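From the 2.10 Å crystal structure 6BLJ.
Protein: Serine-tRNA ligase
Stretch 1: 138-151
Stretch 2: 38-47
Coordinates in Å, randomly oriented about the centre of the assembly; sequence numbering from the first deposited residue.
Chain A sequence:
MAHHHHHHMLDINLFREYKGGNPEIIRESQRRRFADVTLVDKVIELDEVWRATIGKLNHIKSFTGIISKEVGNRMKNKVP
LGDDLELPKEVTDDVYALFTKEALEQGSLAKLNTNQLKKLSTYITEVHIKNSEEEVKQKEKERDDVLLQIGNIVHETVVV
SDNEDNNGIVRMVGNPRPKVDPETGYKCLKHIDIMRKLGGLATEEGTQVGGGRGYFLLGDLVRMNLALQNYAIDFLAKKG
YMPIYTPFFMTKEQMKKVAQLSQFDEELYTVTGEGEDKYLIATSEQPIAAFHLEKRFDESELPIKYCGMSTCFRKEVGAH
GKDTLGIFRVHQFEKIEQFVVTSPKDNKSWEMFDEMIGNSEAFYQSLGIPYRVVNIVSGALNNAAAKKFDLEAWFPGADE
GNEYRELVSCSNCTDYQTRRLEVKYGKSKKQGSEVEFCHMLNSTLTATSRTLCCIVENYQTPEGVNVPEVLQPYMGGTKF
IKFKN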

# COMPACT_ATOMS: atom_id res chain seq x y z
N GLN A 138 7.10 -2.77 31.31
CA GLN A 138 7.40 -3.46 30.07
C GLN A 138 6.70 -4.81 30.00
O GLN A 138 6.15 -5.18 28.96
CB GLN A 138 8.92 -3.64 29.91
N LYS A 139 6.68 -5.54 31.12
CA LYS A 139 6.06 -6.86 31.12
C LYS A 139 4.55 -6.75 30.97
O LYS A 139 3.92 -7.61 30.34
CB LYS A 139 6.44 -7.62 32.39
CG LYS A 139 7.68 -8.46 32.21
CD LYS A 139 7.45 -9.50 31.12
CE LYS A 139 8.74 -10.20 30.71
NZ LYS A 139 8.47 -11.35 29.78
N GLU A 140 3.94 -5.72 31.56
CA GLU A 140 2.50 -5.53 31.41
C GLU A 140 2.14 -5.26 29.96
O GLU A 140 1.20 -5.85 29.42
CB GLU A 140 2.03 -4.38 32.30
CG GLU A 140 0.54 -4.08 32.18
CD GLU A 140 0.04 -3.19 33.29
OE1 GLU A 140 0.76 -3.02 34.30
OE2 GLU A 140 -1.08 -2.64 33.16
N LYS A 141 2.89 -4.37 29.30
CA LYS A 141 2.64 -4.09 27.89
C LYS A 141 2.90 -5.33 27.03
O LYS A 141 2.17 -5.58 26.07
CB LYS A 141 3.50 -2.92 27.42
N GLU A 142 3.93 -6.11 27.37
CA GLU A 142 4.25 -7.29 26.59
C GLU A 142 3.11 -8.30 26.64
O GLU A 142 2.76 -8.93 25.63
CB GLU A 142 5.55 -7.92 27.09
CG GLU A 142 6.17 -8.94 26.17
CD GLU A 142 7.51 -9.43 26.69
OE1 GLU A 142 8.22 -8.64 27.36
OE2 GLU A 142 7.87 -10.58 26.38
N ARG A 143 2.52 -8.49 27.83
CA ARG A 143 1.35 -9.35 27.98
C ARG A 143 0.16 -8.80 27.20
O ARG A 143 -0.50 -9.54 26.47
CB ARG A 143 0.98 -9.48 29.46
CG ARG A 143 -0.25 -10.33 29.73
CD ARG A 143 -0.81 -10.01 31.11
NE ARG A 143 -1.30 -8.64 31.22
CZ ARG A 143 -1.64 -8.06 32.36
NH1 ARG A 143 -1.51 -8.72 33.51
NH2 ARG A 143 -2.09 -6.81 32.37
N ASP A 144 -0.12 -7.50 27.36
CA ASP A 144 -1.27 -6.90 26.71
C ASP A 144 -1.14 -6.94 25.19
O ASP A 144 -2.15 -7.02 24.48
CB ASP A 144 -1.46 -5.47 27.20
CG ASP A 144 -1.96 -5.39 28.65
OD1 ASP A 144 -2.41 -6.43 29.20
OD2 ASP A 144 -1.92 -4.29 29.24
N ASP A 145 0.10 -6.90 24.67
CA ASP A 145 0.30 -6.94 23.22
C ASP A 145 -0.04 -8.31 22.65
O ASP A 145 -0.52 -8.41 21.52
CB ASP A 145 1.75 -6.58 22.87
CG ASP A 145 2.02 -5.08 22.91
OD1 ASP A 145 1.07 -4.29 23.13
OD2 ASP A 145 3.19 -4.70 22.72
N VAL A 146 0.24 -9.38 23.39
CA VAL A 146 -0.17 -10.70 22.94
C VAL A 146 -1.68 -10.85 23.06
O VAL A 146 -2.33 -11.41 22.18
CB VAL A 146 0.58 -11.80 23.71
CG1 VAL A 146 0.15 -13.17 23.21
CG2 VAL A 146 2.08 -11.63 23.53
N LEU A 147 -2.25 -10.33 24.15
CA LEU A 147 -3.70 -10.41 24.34
C LEU A 147 -4.45 -9.74 23.19
O LEU A 147 -5.51 -10.22 22.77
CB LEU A 147 -4.08 -9.80 25.68
CG LEU A 147 -5.53 -9.67 26.13
CD1 LEU A 147 -6.38 -10.85 25.72
CD2 LEU A 147 -5.57 -9.51 27.64
N LEU A 148 -3.91 -8.64 22.66
CA LEU A 148 -4.60 -7.95 21.57
C LEU A 148 -4.69 -8.78 20.29
O LEU A 148 -5.49 -8.45 19.41
CB LEU A 148 -3.92 -6.62 21.26
CG LEU A 148 -4.14 -5.51 22.29
CD1 LEU A 148 -3.51 -4.20 21.81
CD2 LEU A 148 -5.63 -5.33 22.60
N GLN A 149 -3.89 -9.84 20.17
CA GLN A 149 -3.87 -10.66 18.96
C GLN A 149 -4.89 -11.77 18.96
O GLN A 149 -5.13 -12.38 17.91
CB GLN A 149 -2.49 -11.28 18.75
CG GLN A 149 -1.35 -10.30 18.70
CD GLN A 149 -0.01 -11.00 18.60
OE1 GLN A 149 0.13 -11.97 17.85
NE2 GLN A 149 0.95 -10.57 19.40
N ILE A 150 -5.50 -12.06 20.09
CA ILE A 150 -6.45 -13.16 20.21
C ILE A 150 -7.82 -12.66 19.79
O ILE A 150 -8.24 -11.56 20.16
CB ILE A 150 -6.45 -13.73 21.65
CG1 ILE A 150 -5.10 -14.38 21.98
CG2 ILE A 150 -7.53 -14.78 21.81
CD1 ILE A 150 -4.79 -14.54 23.47
N GLY A 151 -8.52 -13.47 18.99
CA GLY A 151 -9.83 -13.06 18.52
C GLY A 151 -10.90 -13.18 19.59
O GLY A 151 -10.75 -13.89 20.60
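Stretch 2 (38-47) TLVDKVIELD

Antiparallel helices often pack by seating a side chain of each in a pocket formed by four residues of the other, and the pairing of stretch 2 with stretch 1 in this serine-tRNA ligase is a compact example. At the centre of the contact is Val-146, whose CA-to-CB bond points toward stretch 2. Its side chain is a knob among Leu-39, Lys-42, Val-43 and Leu-46, residues spaced so that they line one face of a helix. The t rotamer of Val-146 places CG1 3.5 Å from Val-43 CG2 and 4.0 Å from Leu-39 CD2, while its CG2 lies 3.6 Å from Leu-46 CD1, so both methyl groups are engaged.

The complementary knob is Leu-46, which has the largest area covered by the opposing stretch. In the m, t conformation it sits among Lys-139, Glu-142, Arg-143 and Val-146. Its backbone marks the register: the CA atoms of Leu-46 and Arg-143 are 5.3 Å apart, and Arg-143 CB approaches Leu-46 CB to 4.0 Å.

These interlocking pockets join two α-helical segments whose axes come within 8.9 Å. Their N-to-C directions make an angle of 166°, close to antiparallel, so contacts made by later residues of stretch 1 fall on earlier residues of stretch 2, as Ile-150 against Leu-39 and Arg-143 against Asp-47 illustrate. In stretch 2 the regular helical ladder, from Lys-42 N to Thr-38 O (3.0 Å) through Asp-47 N to Val-43 O (2.8 Å), holds the contacting side chains in step.

The apolar surface extends beyond Val-146 through a type I turn from Leu-147 to Ile-150, which brings Ile-150 back against the early part of stretch 2. Ile-150 CG1 lies 3.8 Å from Leu-39 CB, and Ile-150 CD1 is also 3.8 Å from Val-43 CG2. Val-43 thus touches both Val-146 and Ile-150. Nearby, Gln-149 contributes its aliphatic portion, with CB 4.1 Å from Leu-39 CD1.

Toward the other end, the contact becomes polar. Lys-139 NZ and Glu-142 OE2 form a salt bridge of 3.5 Å within stretch 1, and each of these atoms lies 3.4 Å from Leu-46 CD2, so a charged pair borders the leucine knob. The one hydrogen bond between the stretches is part of a salt bridge: Arg-143 NH1 donates to Asp-47 OD1 at 2.7 Å, with the carboxylate oxygen at the guanidinium edge. Arg-143 NE and NH2 each also donate to Asp-144 OD1 at 3.2 Å, so the guanidinium links acidic residues from both stretches.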

# COMPACT_ATOMS: atom_id res chain seq x y z
N THR A 38 -1.42 -21.29 20.66
CA THR A 38 -0.35 -21.06 21.63
C THR A 38 -0.39 -19.67 22.24
O THR A 38 0.27 -19.44 23.26
CB THR A 38 1.03 -21.26 21.00
OG1 THR A 38 1.31 -20.16 20.12
CG2 THR A 38 1.11 -22.56 20.23
N LEU A 39 -1.11 -18.73 21.63
CA LEU A 39 -1.20 -17.39 22.22
C LEU A 39 -1.77 -17.44 23.63
O LEU A 39 -1.45 -16.58 24.46
CB LEU A 39 -2.04 -16.46 21.34
CG LEU A 39 -1.52 -16.18 19.93
CD1 LEU A 39 -2.52 -15.34 19.17
CD2 LEU A 39 -0.16 -15.51 19.97
N VAL A 40 -2.63 -18.41 23.91
CA VAL A 40 -3.26 -18.49 25.23
C VAL A 40 -2.20 -18.78 26.29
O VAL A 40 -2.10 -18.07 27.30
CB VAL A 40 -4.38 -19.54 25.22
CG1 VAL A 40 -5.02 -19.68 26.61
CG2 VAL A 40 -5.45 -19.17 24.17
N ASP A 41 -1.37 -19.80 26.06
CA ASP A 41 -0.31 -20.11 27.01
C ASP A 41 0.72 -19.00 27.09
O ASP A 41 1.27 -18.75 28.17
CB ASP A 41 0.37 -21.43 26.64
CG ASP A 41 -0.49 -22.63 26.93
OD1 ASP A 41 -1.45 -22.51 27.72
OD2 ASP A 41 -0.20 -23.71 26.37
N LYS A 42 1.00 -18.32 25.97
CA LYS A 42 1.93 -17.20 26.01
C LYS A 42 1.42 -16.08 26.89
O LYS A 42 2.19 -15.47 27.65
CB LYS A 42 2.21 -16.68 24.59
N VAL A 43 0.11 -15.78 26.82
CA VAL A 43 -0.46 -14.75 27.69
C VAL A 43 -0.37 -15.18 29.15
O VAL A 43 -0.01 -14.39 30.02
CB VAL A 43 -1.92 -14.44 27.28
CG1 VAL A 43 -2.57 -13.56 28.34
CG2 VAL A 43 -1.97 -13.73 25.92
N ILE A 44 -0.67 -16.45 29.43
CA ILE A 44 -0.60 -16.94 30.80
C ILE A 44 0.82 -16.80 31.34
O ILE A 44 1.03 -16.30 32.45
CB ILE A 44 -1.09 -18.40 30.88
CG1 ILE A 44 -2.58 -18.48 30.55
CG2 ILE A 44 -0.83 -18.98 32.28
CD1 ILE A 44 -3.08 -19.89 30.38
N GLU A 45 1.82 -17.22 30.55
CA GLU A 45 3.21 -17.14 30.98
C GLU A 45 3.63 -15.70 31.24
O GLU A 45 4.24 -15.40 32.27
CB GLU A 45 4.12 -17.79 29.93
N LEU A 46 3.31 -14.79 30.31
CA LEU A 46 3.67 -13.39 30.48
C LEU A 46 2.94 -12.77 31.66
O LEU A 46 3.48 -11.87 32.32
CB LEU A 46 3.38 -12.61 29.20
CG LEU A 46 4.24 -12.95 27.98
CD1 LEU A 46 3.66 -12.30 26.71
CD2 LEU A 46 5.67 -12.52 28.19
N ASP A 47 1.69 -13.19 31.92
CA ASP A 47 0.97 -12.66 33.08
C ASP A 47 1.64 -13.10 34.37
O ASP A 47 1.76 -12.31 35.32
CB ASP A 47 -0.49 -13.12 33.03
CG ASP A 47 -1.32 -12.54 34.16
OD1 ASP A 47 -1.44 -11.30 34.27
OD2 ASP A 47 -1.90 -13.35 34.92